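Local structure of Tv2483 (Treponema vincentii, 6DET) at residues I82-A85 and Q86-I89; S104-E107 and E108-Q111; A146-A149 and D150-G153; A171-T174 and I175-Y179; I247-F250 and S251-W254. The protein binds L-arginine with high selectivity as a lipoprotein of the solute-binding family 3, probably delivering it to an ABC transporter for uptake. One frame throughout, in Å; residues are numbered along the deposited sequence.

Contacts 1, 2 and 3 all touch the bound arginine and meet one another: contacts 1 and 2 where Lys87 packs on Arg109, contacts 1 and 3 where Lys87 NZ reaches Asp150 O. Their chemistry is that of a binding site, with a buried tryptophan, arginine and glutamate turned to the ligand. Contact 3 is buried; the others are partly buried, with exposed residues at their outer parts. Contacts 3 and 4 share the neighbouring strands 143-148 and 167-172, and contact 4 is a capped helix start, with Leu178 buried and Met172, Thr174 and Gln177 partly exposed. Contact 5, about 26 to 28 Å from the others between centres, is helix 246-255, held by backbone bonds and surface polar pairs.

Contact 1 (I82-A85 and Q86-I89); sequences IQWA and QKEI. With ARG (arginine), chain B.
Trp84 and Lys87 meet where the loop after strand 76-81 tightens into a short 3-10 turn and runs on into helix 87-92, with Gln86 N bonded to Gln83 O (2.9 Å) and Lys87 N to Trp84 O. This turn forms part of the ligand pocket of a family 3 solute-binding protein, and its working group is the indole of Trp84. A broad, flat ring suits the place because both faces are used. Over one face lies the lysine chain, CD standing 3.6 Å from the centroid of the six-membered ring as a CH-pi contact, while NZ sits above the five-membered ring in a cation-pi contact (3.5 Å). The guanidinium of the bound arginine covers the opposite face, its NH2 displaced toward the rim. The indole thus lies between two cationic groups, which its electron-rich faces probably help it accommodate.

Lys87 gets there by folding back: CG lies between the backbone N and the carbonyl carbon (chi1 59°), and the chain bends again at its end (chi4 -67°). NZ then bonds to Trp84 O at 3.1 Å, and also to Asp150 O. Trp84 O therefore takes two N-H groups of the same residue, from opposite faces of its carbonyl plane. Ile82 CD1 packs on Lys87 CB (3.8 Å). Trp84 NE1 donates to the ligand carboxylate atom OXT at 2.9 Å (N-H...O 147°).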
loop_
_atom_site.group_PDB
_atom_site.type_symbol
_atom_site.label_atom_id
_atom_site.label_comp_id
_atom_site.label_asym_id
_atom_site.label_seq_id
_atom_site.Cartn_x
_atom_site.Cartn_y
_atom_site.Cartn_z
ATOM N N ILE A 82 2.408 12.708 0.960
ATOM C CA ILE A 82 2.889 12.893 -0.400
ATOM C C ILE A 82 1.760 12.700 -1.399
ATOM O O ILE A 82 0.710 12.115 -1.100
ATOM C CB ILE A 82 4.038 11.952 -0.754
ATOM C CG1 ILE A 82 3.610 10.479 -0.617
ATOM C CG2 ILE A 82 5.264 12.247 0.158
ATOM C CD1 ILE A 82 4.591 9.489 -1.233
ATOM N N GLN A 83 2.005 13.213 -2.603
ATOM C CA GLN A 83 1.225 12.874 -3.791
ATOM C C GLN A 83 1.755 11.548 -4.330
ATOM O O GLN A 83 2.941 11.441 -4.655
ATOM C CB GLN A 83 1.350 13.973 -4.845
ATOM C CG GLN A 83 0.568 13.719 -6.110
ATOM C CD GLN A 83 -0.918 13.706 -5.857
ATOM O OE1 GLN A 83 -1.549 12.646 -5.814
ATOM N NE2 GLN A 83 -1.487 14.887 -5.673
ATOM N N TRP A 84 0.900 10.523 -4.397
ATOM C CA TRP A 84 1.422 9.195 -4.678
ATOM C C TRP A 84 2.188 9.167 -5.994
ATOM O O TRP A 84 3.183 8.443 -6.122
ATOM C CB TRP A 84 0.275 8.174 -4.704
ATOM C CG TRP A 84 0.717 6.720 -4.611
ATOM C CD1 TRP A 84 0.523 5.734 -5.562
ATOM C CD2 TRP A 84 1.373 6.079 -3.509
ATOM N NE1 TRP A 84 1.036 4.541 -5.120
ATOM C CE2 TRP A 84 1.560 4.721 -3.868
ATOM C CE3 TRP A 84 1.828 6.515 -2.264
ATOM C CZ2 TRP A 84 2.187 3.805 -3.031
ATOM C CZ3 TRP A 84 2.452 5.592 -1.417
ATOM C CH2 TRP A 84 2.624 4.253 -1.812
ATOM N N ALA A 85 1.710 9.920 -6.999
ATOM C CA ALA A 85 2.324 9.892 -8.325
ATOM C C ALA A 85 3.738 10.454 -8.315
ATOM O O ALA A 85 4.509 10.176 -9.240
ATOM C CB ALA A 85 1.475 10.690 -9.322
ATOM N N GLN A 86 4.092 11.219 -7.286
ATOM C CA GLN A 86 5.401 11.852 -7.146
ATOM C C GLN A 86 6.366 11.047 -6.290
ATOM O O GLN A 86 7.471 11.532 -6.008
ATOM C CB GLN A 86 5.252 13.247 -6.510
ATOM C CG GLN A 86 4.537 14.284 -7.374
ATOM C CD GLN A 86 5.133 14.371 -8.756
ATOM O OE1 GLN A 86 6.289 14.752 -8.917
ATOM N NE2 GLN A 86 4.359 13.983 -9.765
ATOM N N LYS A 87 5.970 9.849 -5.848
ATOM C CA LYS A 87 6.705 9.175 -4.785
ATOM C C LYS A 87 8.136 8.869 -5.205
ATOM O O LYS A 87 9.056 8.986 -4.391
ATOM C CB LYS A 87 5.954 7.894 -4.348
ATOM C CG LYS A 87 5.700 6.834 -5.417
ATOM C CD LYS A 87 4.819 5.717 -4.867
ATOM C CE LYS A 87 4.426 4.769 -5.988
ATOM N NZ LYS A 87 3.525 5.476 -6.974
ATOM N N GLU A 88 8.359 8.486 -6.463
ATOM C CA GLU A 88 9.718 8.139 -6.891
ATOM C C GLU A 88 10.638 9.362 -6.871
ATOM O O GLU A 88 11.799 9.277 -6.439
ATOM C CB GLU A 88 9.677 7.528 -8.289
ATOM C CG GLU A 88 11.006 6.922 -8.670
ATOM C CD GLU A 88 11.030 6.311 -10.055
ATOM O OE1 GLU A 88 10.079 6.537 -10.835
ATOM O OE2 GLU A 88 12.024 5.611 -10.363
ATOM N N ILE A 89 10.141 10.491 -7.358
ATOM C CA ILE A 89 10.923 11.725 -7.354
ATOM C C ILE A 89 11.178 12.203 -5.932
ATOM O O ILE A 89 12.290 12.618 -5.599
ATOM C CB ILE A 89 10.203 12.807 -8.185
ATOM C CG1 ILE A 89 10.011 12.355 -9.636
ATOM C CG2 ILE A 89 10.978 14.139 -8.115
ATOM C CD1 ILE A 89 11.277 11.905 -10.348
HETATM N N ARG B . -0.571 -0.820 -3.429
HETATM C CA ARG B . -0.656 0.514 -4.079
HETATM C C ARG B . 0.689 0.856 -4.709
HETATM O O ARG B . 1.704 0.260 -4.301
HETATM C CB ARG B . -1.040 1.595 -3.069
HETATM C CG ARG B . -2.450 1.459 -2.504
HETATM C CD ARG B . -2.789 2.494 -1.435
HETATM N NE ARG B . -2.794 3.828 -2.004
HETATM C CZ ARG B . -1.868 4.755 -1.784
HETATM N NH1 ARG B . -1.987 5.924 -2.417
HETATM N NH2 ARG B . -0.836 4.523 -0.972
HETATM O OXT ARG B . 0.755 1.723 -5.591
#

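Contact 2 (S104-E107 and E108-Q111); sequences SVTE and ERKQ. With ARG (arginine), chain B.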
loop_
_atom_site.group_PDB
_atom_site.type_symbol
_atom_site.label_atom_id
_atom_site.label_comp_id
_atom_site.label_asym_id
_atom_site.label_seq_id
_atom_site.Cartn_x
_atom_site.Cartn_y
_atom_site.Cartn_z
ATOM N N SER A 104 3.105 -1.839 -2.974
ATOM C CA SER A 104 3.195 -3.186 -3.547
ATOM C C SER A 104 4.539 -3.480 -4.222
ATOM O O SER A 104 5.082 -2.668 -4.974
ATOM C CB SER A 104 2.080 -3.365 -4.566
ATOM O OG SER A 104 0.824 -3.223 -3.933
ATOM N N VAL A 105 5.076 -4.673 -3.955
ATOM C CA VAL A 105 6.174 -5.185 -4.760
ATOM C C VAL A 105 5.680 -5.520 -6.164
ATOM O O VAL A 105 4.664 -6.201 -6.338
ATOM C CB VAL A 105 6.800 -6.425 -4.101
ATOM C CG1 VAL A 105 7.928 -6.945 -4.982
ATOM C CG2 VAL A 105 7.303 -6.079 -2.714
ATOM N N THR A 106 6.391 -5.024 -7.177
ATOM C CA THR A 106 6.223 -5.470 -8.549
ATOM C C THR A 106 7.600 -5.705 -9.138
ATOM O O THR A 106 8.615 -5.188 -8.644
ATOM C CB THR A 106 5.493 -4.470 -9.452
ATOM O OG1 THR A 106 6.356 -3.353 -9.706
ATOM C CG2 THR A 106 4.170 -3.985 -8.830
ATOM N N GLU A 107 7.625 -6.483 -10.221
ATOM C CA GLU A 107 8.902 -6.747 -10.873
ATOM C C GLU A 107 9.511 -5.459 -11.424
ATOM O O GLU A 107 10.711 -5.209 -11.255
ATOM C CB GLU A 107 8.722 -7.795 -11.970
ATOM C CG GLU A 107 8.465 -9.199 -11.420
ATOM C CD GLU A 107 9.551 -9.673 -10.457
ATOM O OE1 GLU A 107 10.717 -9.780 -10.877
ATOM O OE2 GLU A 107 9.243 -9.899 -9.264
ATOM N N GLU A 108 8.693 -4.614 -12.055
ATOM C CA GLU A 108 9.165 -3.313 -12.537
ATOM C C GLU A 108 9.778 -2.491 -11.407
ATOM O O GLU A 108 10.854 -1.895 -11.561
ATOM C CB GLU A 108 8.004 -2.554 -13.194
ATOM C CG GLU A 108 8.159 -1.030 -13.317
ATOM C CD GLU A 108 9.100 -0.616 -14.419
ATOM O OE1 GLU A 108 9.678 -1.501 -15.077
ATOM O OE2 GLU A 108 9.254 0.602 -14.636
ATOM N N ARG A 109 9.099 -2.431 -10.260
ATOM C CA ARG A 109 9.578 -1.593 -9.161
ATOM C C ARG A 109 10.900 -2.086 -8.568
ATOM O O ARG A 109 11.645 -1.280 -7.983
ATOM C CB ARG A 109 8.515 -1.519 -8.080
ATOM C CG ARG A 109 7.370 -0.640 -8.474
ATOM C CD ARG A 109 6.240 -0.686 -7.453
ATOM N NE ARG A 109 5.197 0.308 -7.776
ATOM C CZ ARG A 109 4.139 0.566 -7.013
ATOM N NH1 ARG A 109 3.955 -0.108 -5.879
ATOM N NH2 ARG A 109 3.265 1.519 -7.383
ATOM N N LYS A 110 11.230 -3.370 -8.738
ATOM C CA LYS A 110 12.541 -3.862 -8.312
ATOM C C LYS A 110 13.679 -3.151 -9.027
ATOM O O LYS A 110 14.805 -3.123 -8.504
ATOM C CB LYS A 110 12.668 -5.382 -8.548
ATOM C CG LYS A 110 11.800 -6.198 -7.604
ATOM C CD LYS A 110 11.891 -7.724 -7.855
ATOM C CE LYS A 110 11.040 -8.490 -6.836
ATOM N NZ LYS A 110 10.810 -9.939 -7.181
ATOM N N GLN A 111 13.425 -2.607 -10.214
ATOM C CA GLN A 111 14.422 -1.849 -10.960
ATOM C C GLN A 111 14.468 -0.379 -10.566
ATOM O O GLN A 111 15.296 0.359 -11.099
ATOM C CB GLN A 111 14.153 -1.928 -12.467
ATOM C CG GLN A 111 13.872 -3.309 -13.007
ATOM C CD GLN A 111 15.000 -4.276 -12.749
ATOM O OE1 GLN A 111 16.168 -3.890 -12.715
ATOM N NE2 GLN A 111 14.657 -5.546 -12.561
HETATM N N ARG B . -0.571 -0.820 -3.429
HETATM C CA ARG B . -0.656 0.514 -4.079
HETATM C C ARG B . 0.689 0.856 -4.709
HETATM O O ARG B . 1.704 0.260 -4.301
HETATM C CB ARG B . -1.040 1.595 -3.069
HETATM C CG ARG B . -2.450 1.459 -2.504
HETATM C CD ARG B . -2.789 2.494 -1.435
HETATM N NE ARG B . -2.794 3.828 -2.004
HETATM C CZ ARG B . -1.868 4.755 -1.784
HETATM N NH1 ARG B . -1.987 5.924 -2.417
HETATM N NH2 ARG B . -0.836 4.523 -0.972
HETATM O OXT ARG B . 0.755 1.723 -5.591
#
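Arg109 reaches back to Ser104 across the loop after strand 98-104, and hydrogen bonds make up most of the contact. Arg109 NH1 meets Ser104 O in the carbonyl plane, on a lone pair, at 2.9 Å. The same NH1 donates to atom O of the bound arginine at 2.8 Å (174°), while NH2 takes OXT, so the flat guanidinium grips the carboxylate by its edge. Ser104 adds its backbone N to ligand O, and its OG accepts from the ligand's amino N and is also hydrogen-bonded to Glu217. A small serine suits this spot, where backbone and hydroxyl both face the ligand.

Farther out, Thr106 OG1 accepts from Arg109 N (2.9 Å), and Thr106 O from Lys110 N, tying the turn from which Arg109 springs. With OG1 set between backbone N and carbonyl carbon (chi1 71°), the hydroxyl faces that N-H.

The salt bridge lies at the exposed end: Glu107 and Lys110 run side by side, and NZ meets OE2 on its syn side at 2.6 Å.

Packing is lighter, with Val105 CG1 against Lys110 CE. The Ser104 and Arg109 bonds are consistent with a site for an alpha-amino acid: cation and N-H for its carboxylate, oxygen for its ammonium.

Contact 3 (A146-A149 and D150-G153); sequences AVEA and DTAG. With ARG (arginine), chain B.
The carboxylate of Glu148 meets the NE/NH1 side of the ligand guanidinium, the two planes turned roughly 40° from each other, while Thr151 packs beside the glutamate chain. OE1 of Glu148 accepts from ligand NE and OE2 from ligand NH1, both at 2.8 Å, a paired grip that uses both carboxylate oxygens. Beside the stem of the glutamate lies the methyl of Thr151, whose CG2 is 3.7 Å from Glu148 CB; the two side chains cross at about a right angle. Glutamate suits the place by length as well as charge: CG stands anti to the backbone N (chi1 -170°) and the rest of the chain is extended, carrying the carboxylate out to the ligand.

The backbone turns sharply just after the strand, in a type II beta turn from Glu148 to Thr151. Thr151 OG1 donates to Glu148 O at 2.7 Å, bridging the turn by side chain. A water strengthens the closure, giving a hydrogen to Glu148 O and accepting from Thr151 N and Gly153 N (3.1 Å). Gly153, at the start of helix 153-158, allows the close approach of the backbone to Val147, whose CG1 is 4.1 Å from Gly153 C.

Thr151 CA also comes within 3.2 Å of ligand OXT, so one turn touches both ends of the amino acid. A strand end and the following helix start together form this wall of the arginine pocket in a periplasmic-binding-protein fold.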
loop_
_atom_site.group_PDB
_atom_site.type_symbol
_atom_site.label_atom_id
_atom_site.label_comp_id
_atom_site.label_asym_id
_atom_site.label_seq_id
_atom_site.Cartn_x
_atom_site.Cartn_y
_atom_site.Cartn_z
ATOM N N ALA A 146 -12.194 2.169 -12.884
ATOM C CA ALA A 146 -11.391 3.221 -12.274
ATOM C C ALA A 146 -10.321 2.586 -11.405
ATOM O O ALA A 146 -10.557 1.574 -10.732
ATOM C CB ALA A 146 -12.235 4.188 -11.433
ATOM N N VAL A 147 -9.140 3.191 -11.436
ATOM C CA VAL A 147 -8.018 2.743 -10.622
ATOM C C VAL A 147 -7.379 3.976 -10.010
ATOM O O VAL A 147 -7.445 5.077 -10.566
ATOM C CB VAL A 147 -6.986 1.929 -11.438
ATOM C CG1 VAL A 147 -7.676 0.778 -12.163
ATOM C CG2 VAL A 147 -6.214 2.824 -12.428
ATOM N N GLU A 148 -6.763 3.796 -8.857
ATOM C CA GLU A 148 -5.930 4.858 -8.311
ATOM C C GLU A 148 -4.683 5.046 -9.192
ATOM O O GLU A 148 -4.029 4.077 -9.596
ATOM C CB GLU A 148 -5.577 4.531 -6.857
ATOM C CG GLU A 148 -4.910 5.665 -6.124
ATOM C CD GLU A 148 -4.570 5.349 -4.651
ATOM O OE1 GLU A 148 -4.540 4.165 -4.223
ATOM O OE2 GLU A 148 -4.284 6.321 -3.918
ATOM N N ALA A 149 -4.384 6.295 -9.537
ATOM C CA ALA A 149 -3.243 6.582 -10.393
ATOM C C ALA A 149 -1.941 6.109 -9.764
ATOM O O ALA A 149 -1.757 6.181 -8.548
ATOM C CB ALA A 149 -3.130 8.079 -10.662
ATOM N N ASP A 150 -1.022 5.661 -10.625
ATOM C CA ASP A 150 0.343 5.272 -10.246
ATOM C C ASP A 150 0.382 4.161 -9.205
ATOM O O ASP A 150 1.278 4.132 -8.350
ATOM C CB ASP A 150 1.145 6.476 -9.750
ATOM C CG ASP A 150 1.395 7.489 -10.837
ATOM O OD1 ASP A 150 2.446 7.383 -11.500
ATOM O OD2 ASP A 150 0.543 8.381 -11.035
ATOM N N THR A 151 -0.564 3.218 -9.303
ATOM C CA THR A 151 -0.583 2.039 -8.455
ATOM C C THR A 151 -0.399 0.754 -9.251
ATOM O O THR A 151 -0.603 -0.333 -8.696
ATOM C CB THR A 151 -1.893 1.938 -7.670
ATOM O OG1 THR A 151 -2.991 1.804 -8.595
ATOM C CG2 THR A 151 -2.108 3.149 -6.772
ATOM N N ALA A 152 -0.053 0.847 -10.537
ATOM C CA ALA A 152 -0.006 -0.310 -11.433
ATOM C C ALA A 152 -1.329 -1.067 -11.459
ATOM O O ALA A 152 -1.361 -2.271 -11.744
ATOM C CB ALA A 152 1.123 -1.275 -11.058
ATOM N N GLY A 153 -2.438 -0.391 -11.159
ATOM C CA GLY A 153 -3.733 -1.034 -11.296
ATOM C C GLY A 153 -4.108 -1.243 -12.744
ATOM O O GLY A 153 -4.751 -2.236 -13.092
HETATM N N ARG B . -0.571 -0.820 -3.429
HETATM C CA ARG B . -0.656 0.514 -4.079
HETATM C C ARG B . 0.689 0.856 -4.709
HETATM O O ARG B . 1.704 0.260 -4.301
HETATM C CB ARG B . -1.040 1.595 -3.069
HETATM C CG ARG B . -2.450 1.459 -2.504
HETATM C CD ARG B . -2.789 2.494 -1.435
HETATM N NE ARG B . -2.794 3.828 -2.004
HETATM C CZ ARG B . -1.868 4.755 -1.784
HETATM N NH1 ARG B . -1.987 5.924 -2.417
HETATM N NH2 ARG B . -0.836 4.523 -0.972
HETATM O OXT ARG B . 0.755 1.723 -5.591
HETATM O O HOH W 1 -2.778 2.630 -11.519
#

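Contact 4 (A171-T174 and I175-Y179); sequences AMAT and IDQLY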
loop_
_atom_site.group_PDB
_atom_site.type_symbol
_atom_site.label_atom_id
_atom_site.label_comp_id
_atom_site.label_asym_id
_atom_site.label_seq_id
_atom_site.Cartn_x
_atom_site.Cartn_y
_atom_site.Cartn_z
ATOM N N ALA A 171 -7.971 6.785 -14.293
ATOM C CA ALA A 171 -7.087 6.934 -13.146
ATOM C C ALA A 171 -7.536 8.118 -12.302
ATOM O O ALA A 171 -7.775 9.211 -12.831
ATOM C CB ALA A 171 -5.639 7.134 -13.590
ATOM N N MET A 172 -7.653 7.896 -10.999
ATOM C CA MET A 172 -8.102 8.906 -10.058
ATOM C C MET A 172 -7.084 9.098 -8.941
ATOM O O MET A 172 -6.218 8.254 -8.701
ATOM C CB MET A 172 -9.465 8.508 -9.511
ATOM C CG MET A 172 -10.352 8.023 -10.644
ATOM S SD MET A 172 -12.111 8.070 -10.295
ATOM C CE MET A 172 -12.756 8.149 -11.969
ATOM N N ALA A 173 -7.182 10.240 -8.264
ATOM C CA ALA A 173 -6.146 10.663 -7.330
ATOM C C ALA A 173 -6.319 10.145 -5.909
ATOM O O ALA A 173 -5.346 10.161 -5.139
ATOM C CB ALA A 173 -6.096 12.199 -7.279
ATOM N N THR A 174 -7.526 9.744 -5.513
ATOM C CA THR A 174 -7.743 9.168 -4.192
ATOM C C THR A 174 -8.620 7.927 -4.269
ATOM O O THR A 174 -9.314 7.658 -5.263
ATOM C CB THR A 174 -8.406 10.150 -3.222
ATOM O OG1 THR A 174 -9.788 10.313 -3.570
ATOM C CG2 THR A 174 -7.728 11.524 -3.262
ATOM N N ILE A 175 -8.658 7.218 -3.144
ATOM C CA ILE A 175 -9.514 6.040 -3.055
ATOM C C ILE A 175 -10.976 6.464 -2.986
ATOM O O ILE A 175 -11.857 5.814 -3.569
ATOM C CB ILE A 175 -9.106 5.186 -1.842
ATOM C CG1 ILE A 175 -7.677 4.635 -2.023
ATOM C CG2 ILE A 175 -10.107 4.051 -1.620
ATOM C CD1 ILE A 175 -7.077 4.085 -0.725
ATOM N N ASP A 176 -11.263 7.567 -2.285
ATOM C CA ASP A 176 -12.651 8.025 -2.207
ATOM C C ASP A 176 -13.207 8.347 -3.588
ATOM O O ASP A 176 -14.398 8.126 -3.845
ATOM C CB ASP A 176 -12.760 9.248 -1.295
ATOM C CG ASP A 176 -12.909 8.879 0.178
ATOM O OD1 ASP A 176 -13.155 7.693 0.488
ATOM O OD2 ASP A 176 -12.807 9.791 1.027
ATOM N N GLN A 177 -12.363 8.851 -4.495
ATOM C CA GLN A 177 -12.829 9.177 -5.841
ATOM C C GLN A 177 -13.278 7.932 -6.594
ATOM O O GLN A 177 -14.229 7.993 -7.388
ATOM C CB GLN A 177 -11.730 9.905 -6.613
ATOM C CG GLN A 177 -11.697 11.395 -6.265
ATOM C CD GLN A 177 -10.472 12.095 -6.780
ATOM O OE1 GLN A 177 -9.725 11.552 -7.589
ATOM N NE2 GLN A 177 -10.260 13.326 -6.319
ATOM N N LEU A 178 -12.592 6.803 -6.383
ATOM C CA LEU A 178 -13.041 5.557 -7.001
ATOM C C LEU A 178 -14.484 5.256 -6.622
ATOM O O LEU A 178 -15.320 4.948 -7.481
ATOM C CB LEU A 178 -12.135 4.392 -6.582
ATOM C CG LEU A 178 -10.626 4.589 -6.742
ATOM C CD1 LEU A 178 -9.919 3.364 -6.203
ATOM C CD2 LEU A 178 -10.242 4.839 -8.198
ATOM N N TYR A 179 -14.796 5.298 -5.326
ATOM C CA TYR A 179 -16.151 4.939 -4.910
ATOM C C TYR A 179 -17.161 5.967 -5.377
ATOM O O TYR A 179 -18.316 5.617 -5.666
ATOM C CB TYR A 179 -16.205 4.768 -3.388
ATOM C CG TYR A 179 -15.590 3.466 -2.941
ATOM C CD1 TYR A 179 -16.330 2.295 -2.976
ATOM C CD2 TYR A 179 -14.272 3.409 -2.482
ATOM C CE1 TYR A 179 -15.795 1.109 -2.590
ATOM C CE2 TYR A 179 -13.706 2.192 -2.087
ATOM C CZ TYR A 179 -14.490 1.048 -2.148
ATOM O OH TYR A 179 -13.997 -0.177 -1.778
#
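A helix N-cap joins strand 167-172 to helix 175-184, with Thr174 in the capping position. Its OG1 accepts from Gln177 N at 3.1 Å, replacing the carbonyl partner that an N-H in the first turn of a helix lacks. The hydroxyl lies between the backbone N and the carbonyl carbon (chi1 73°), a setting that turns it over the helix end; threonine is a common choice here because a short, beta-branched hydroxyl reaches the first turn with little freedom. Thr174 O adds a weak bond to the same N-H.

Gln177 answers in the other direction. Its extended chain runs back alongside Thr174, and OE1 takes Ala173 N at 2.9 Å, with the donor tilted 28° from the amide carbonyl plane. An amide long enough to span the turn thus satisfies a backbone N-H just beyond the strand, and backbone and side chain of Gln177 together hold two successive residues, Ala173 and Thr174, of the link into the helix.

The apolar side belongs to Met172 and Leu178. Leu178 CD2 lies 4.0 Å from Met172 CB, and the sulfur, carried on an extended chain, comes to 3.6 Å from Gln177 O.

Leu178 faces inward onto Ala146 of strand 143-148 and onto Ile190 and Val192 of strand 189-193, while Met172 bonds by backbone to Val147 of the parallel strand 143-148 and to Ala149 just past its end, so the helix lies against the sheet.

Contact 5 (I247-F250 and S251-W254); sequences IPNF and SRKW
Phe250, Arg252 and Ser251 carry this contact; Phe250 to Arg252 are three successive residues of helix 246-255 that point to different sides of it. Four successive i to i+4 bonds hold it: Ser251 N to Ile247 O (2.8 Å), Arg252 N to Pro248 O, Lys253 N to Asn249 O and Trp254 N to Phe250 O. Proline fits at 248, in the first turn, where the N-H it lacks would have no partner within the helix; its O still accepts.

Phe250 meets the following turn chiefly through its backbone: its carbonyl oxygen receives Trp254 N and also lies 3.1 Å from Trp254 CD1. The phenyl ring packs on Tyr61 and Asp64 of helix 61-73, as befits a large apolar group between two helices.

Ser251 is buried, with CB 3.4 Å from Pro248 O. With OG anti to the backbone N (chi1 179°), the hydroxyl turns to Ser257 O and Leu259 N, so a small polar residue fits a buried site and still ties the helix to the segment after it.

Arg252 is exposed. Its extended chain passes Pro248 O with CG at 3.2 Å and brings NH1 near Pro248 CB; the same NH1 makes a salt bridge with Glu245. The amide of Asn249 and this guanidinium are turned 59° apart. Asn249 OD1 sits near the guanidinium plane and accepts from Arg252 NH1 at 2.9 Å, the N-H bent to 139°.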
loop_
_atom_site.group_PDB
_atom_site.type_symbol
_atom_site.label_atom_id
_atom_site.label_comp_id
_atom_site.label_asym_id
_atom_site.label_seq_id
_atom_site.Cartn_x
_atom_site.Cartn_y
_atom_site.Cartn_z
ATOM N N ILE A 247 4.525 -6.442 16.327
ATOM C CA ILE A 247 3.871 -6.197 15.046
ATOM C C ILE A 247 2.648 -7.105 14.921
ATOM O O ILE A 247 1.569 -6.624 14.530
ATOM C CB ILE A 247 4.854 -6.359 13.876
ATOM C CG1 ILE A 247 5.794 -5.156 13.858
ATOM C CG2 ILE A 247 4.090 -6.418 12.550
ATOM C CD1 ILE A 247 6.921 -5.188 12.820
ATOM N N PRO A 248 2.743 -8.400 15.256
ATOM C CA PRO A 248 1.526 -9.231 15.280
ATOM C C PRO A 248 0.401 -8.612 16.082
ATOM O O PRO A 248 -0.769 -8.703 15.695
ATOM C CB PRO A 248 2.028 -10.537 15.906
ATOM C CG PRO A 248 3.452 -10.646 15.385
ATOM C CD PRO A 248 3.958 -9.222 15.453
ATOM N N ASN A 249 0.725 -7.986 17.204
ATOM C CA ASN A 249 -0.307 -7.366 18.010
ATOM C C ASN A 249 -0.817 -6.075 17.383
ATOM O O ASN A 249 -2.009 -5.780 17.498
ATOM C CB ASN A 249 0.202 -7.141 19.428
ATOM C CG ASN A 249 0.162 -8.415 20.248
ATOM O OD1 ASN A 249 -0.544 -9.365 19.895
ATOM N ND2 ASN A 249 0.925 -8.455 21.328
ATOM N N PHE A 250 0.040 -5.315 16.694
ATOM C CA PHE A 250 -0.471 -4.217 15.867
ATOM C C PHE A 250 -1.443 -4.753 14.825
ATOM O O PHE A 250 -2.464 -4.128 14.527
ATOM C CB PHE A 250 0.657 -3.470 15.134
ATOM C CG PHE A 250 1.572 -2.597 16.010
ATOM C CD1 PHE A 250 1.140 -2.003 17.190
ATOM C CD2 PHE A 250 2.879 -2.346 15.586
ATOM C CE1 PHE A 250 1.999 -1.192 17.941
ATOM C CE2 PHE A 250 3.725 -1.555 16.335
ATOM C CZ PHE A 250 3.284 -0.981 17.511
ATOM N N SER A 251 -1.105 -5.882 14.202
ATOM C CA SER A 251 -1.992 -6.452 13.195
ATOM C C SER A 251 -3.337 -6.848 13.800
ATOM O O SER A 251 -4.396 -6.632 13.190
ATOM C CB SER A 251 -1.319 -7.662 12.550
ATOM O OG SER A 251 -2.162 -8.262 11.580
ATOM N N ARG A 252 -3.315 -7.451 14.992
ATOM C CA ARG A 252 -4.563 -7.843 15.646
ATOM C C ARG A 252 -5.398 -6.609 15.969
ATOM O O ARG A 252 -6.618 -6.614 15.797
ATOM C CB ARG A 252 -4.262 -8.659 16.911
ATOM C CG ARG A 252 -3.543 -9.984 16.626
ATOM C CD ARG A 252 -3.408 -10.877 17.859
ATOM N NE ARG A 252 -2.849 -12.168 17.490
ATOM C CZ ARG A 252 -1.567 -12.510 17.631
ATOM N NH1 ARG A 252 -0.694 -11.658 18.159
ATOM N NH2 ARG A 252 -1.150 -13.714 17.251
ATOM N N LYS A 253 -4.741 -5.535 16.402
ATOM C CA LYS A 253 -5.422 -4.263 16.649
ATOM C C LYS A 253 -6.152 -3.765 15.412
ATOM O O LYS A 253 -7.320 -3.348 15.486
ATOM C CB LYS A 253 -4.399 -3.227 17.109
ATOM C CG LYS A 253 -4.910 -1.791 17.270
ATOM C CD LYS A 253 -3.696 -0.839 17.438
ATOM C CE LYS A 253 -4.060 0.635 17.452
ATOM N NZ LYS A 253 -2.821 1.456 17.578
ATOM N N TRP A 254 -5.473 -3.764 14.265
ATOM C CA TRP A 254 -6.002 -3.096 13.077
ATOM C C TRP A 254 -6.828 -4.010 12.169
ATOM O O TRP A 254 -7.728 -3.521 11.466
ATOM C CB TRP A 254 -4.851 -2.493 12.272
ATOM C CG TRP A 254 -4.252 -1.299 12.933
ATOM C CD1 TRP A 254 -3.041 -1.222 13.549
ATOM C CD2 TRP A 254 -4.861 -0.008 13.077
ATOM N NE1 TRP A 254 -2.848 0.045 14.055
ATOM C CE2 TRP A 254 -3.957 0.807 13.777
ATOM C CE3 TRP A 254 -6.078 0.534 12.675
ATOM C CZ2 TRP A 254 -4.235 2.147 14.079
ATOM C CZ3 TRP A 254 -6.353 1.857 12.982
ATOM C CH2 TRP A 254 -5.438 2.640 13.678
#